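Local coordinates for Pre-mRNA-splicing factor 38 (Chaetomium thermophilum, PDB 5F5T), which is probably required for pre-mRNA splicing as a member of the PRP38 family of spliceosomal proteins, at residues Ile37-Lys40 against Ala41-Glu44. Numbering follows the deposited sequence.
Sequences IMEK and AVRE
Arg43 folds back from the first turn of helix 40-48 over the chain that leads into it. Its NH1 reaches Met38 O at 2.8 Å, near the guanidinium plane, but the N-H points off line (127°) and the bond is weak. One guanidinium face lies against Lys40, whose CA sits 3.4 Å off the plane, above the middle of the group. A bend at chi3 (-64°) followed by a twist at chi4 (-97°) lays the group there. Lys40 crosses beside it, its aliphatic chain lying alongside Arg43 NH2 and passing between that nitrogen and the Glu44 carboxylate; Lys40 NZ touches neither charged group. On another side of the turn, Met38 and Val42 meet at about a right angle, CE on CG1 at 3.6 Å, while Glu39 OE2 comes alongside Val42 CG2.

Behind these side chains stands the start of the helix. Glu39 is the N-cap residue, and its backbone O accepts from the backbone N of Arg43 at 2.9 Å; Lys40 O accepts from Glu44 N at the same distance. These two i to i+4 backbone bonds set the turn from which Arg43 springs.

Outside the turn, Glu39 pairs through OE1 with Arg175 in a salt bridge and also touches Ser180 of strand 179-180. Met38 and Val42 pack on Leu89, and Arg43 on Phe93, so this helix start is seated against helix 87-98.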
loop_
_atom_site.group_PDB
_atom_site.type_symbol
_atom_site.label_atom_id
_atom_site.label_comp_id
_atom_site.label_asym_id
_atom_site.label_seq_id
_atom_site.Cartn_x
_atom_site.Cartn_y
_atom_site.Cartn_z
ATOM N N ILE A 37 -8.835 -13.312 -2.245
ATOM C CA ILE A 37 -7.755 -12.336 -2.108
ATOM C C ILE A 37 -7.236 -12.324 -0.678
ATOM O O ILE A 37 -6.035 -12.209 -0.438
ATOM C CB ILE A 37 -8.200 -10.925 -2.522
ATOM C CG1 ILE A 37 -8.678 -10.947 -3.975
ATOM C CG2 ILE A 37 -7.044 -9.949 -2.404
ATOM C CD1 ILE A 37 -8.784 -9.581 -4.615
ATOM N N MET A 38 -8.153 -12.422 0.275
ATOM C CA MET A 38 -7.770 -12.556 1.669
ATOM C C MET A 38 -7.756 -14.035 2.072
ATOM O O MET A 38 -8.533 -14.836 1.546
ATOM C CB MET A 38 -8.706 -11.733 2.553
ATOM C CG MET A 38 -8.431 -10.236 2.432
ATOM S SD MET A 38 -9.619 -9.210 3.305
ATOM C CE MET A 38 -9.469 -9.953 4.912
ATOM N N GLU A 39 -6.854 -14.393 2.980
ATOM C CA GLU A 39 -6.667 -15.785 3.395
ATOM C C GLU A 39 -7.918 -16.346 4.067
ATOM O O GLU A 39 -8.666 -15.608 4.704
ATOM C CB GLU A 39 -5.469 -15.891 4.339
ATOM C CG GLU A 39 -4.297 -15.022 3.920
ATOM C CD GLU A 39 -3.355 -14.705 5.065
ATOM O OE1 GLU A 39 -2.392 -13.941 4.844
ATOM O OE2 GLU A 39 -3.584 -15.206 6.186
ATOM N N LYS A 40 -8.128 -17.654 3.933
ATOM C CA LYS A 40 -9.336 -18.308 4.437
ATOM C C LYS A 40 -9.491 -18.118 5.941
ATOM O O LYS A 40 -10.585 -17.837 6.429
ATOM C CB LYS A 40 -9.315 -19.801 4.100
ATOM C CG LYS A 40 -10.644 -20.522 4.288
ATOM C CD LYS A 40 -10.497 -22.008 3.977
ATOM C CE LYS A 40 -11.640 -22.829 4.556
ATOM N NZ LYS A 40 -12.870 -22.718 3.721
ATOM N N ALA A 41 -8.380 -18.254 6.660
ATOM C CA ALA A 41 -8.364 -18.099 8.110
ATOM C C ALA A 41 -8.878 -16.720 8.507
ATOM O O ALA A 41 -9.736 -16.588 9.386
ATOM C CB ALA A 41 -6.964 -18.320 8.649
ATOM N N VAL A 42 -8.351 -15.693 7.850
ATOM C CA VAL A 42 -8.762 -14.328 8.130
ATOM C C VAL A 42 -10.226 -14.101 7.743
ATOM O O VAL A 42 -10.953 -13.406 8.453
ATOM C CB VAL A 42 -7.870 -13.315 7.389
ATOM C CG1 VAL A 42 -8.275 -11.893 7.735
ATOM C CG2 VAL A 42 -6.409 -13.547 7.737
ATOM N N ARG A 43 -10.668 -14.711 6.644
ATOM C CA ARG A 43 -12.073 -14.614 6.250
ATOM C C ARG A 43 -12.965 -15.170 7.351
ATOM O O ARG A 43 -14.023 -14.610 7.655
ATOM C CB ARG A 43 -12.351 -15.353 4.941
ATOM C CG ARG A 43 -11.543 -14.895 3.749
ATOM C CD ARG A 43 -12.183 -15.388 2.464
ATOM N NE ARG A 43 -12.194 -16.845 2.340
ATOM C CZ ARG A 43 -11.295 -17.551 1.663
ATOM N NH1 ARG A 43 -10.299 -16.941 1.040
ATOM N NH2 ARG A 43 -11.397 -18.871 1.608
ATOM N N GLU A 44 -12.525 -16.280 7.936
ATOM C CA GLU A 44 -13.237 -16.893 9.049
ATOM C C GLU A 44 -13.287 -15.938 10.232
ATOM O O GLU A 44 -14.355 -15.695 10.790
ATOM C CB GLU A 44 -12.571 -18.207 9.465
ATOM C CG GLU A 44 -12.546 -19.274 8.384
ATOM C CD GLU A 44 -11.679 -20.460 8.762
ATOM O OE1 GLU A 44 -11.343 -20.595 9.958
ATOM O OE2 GLU A 44 -11.333 -21.257 7.865
#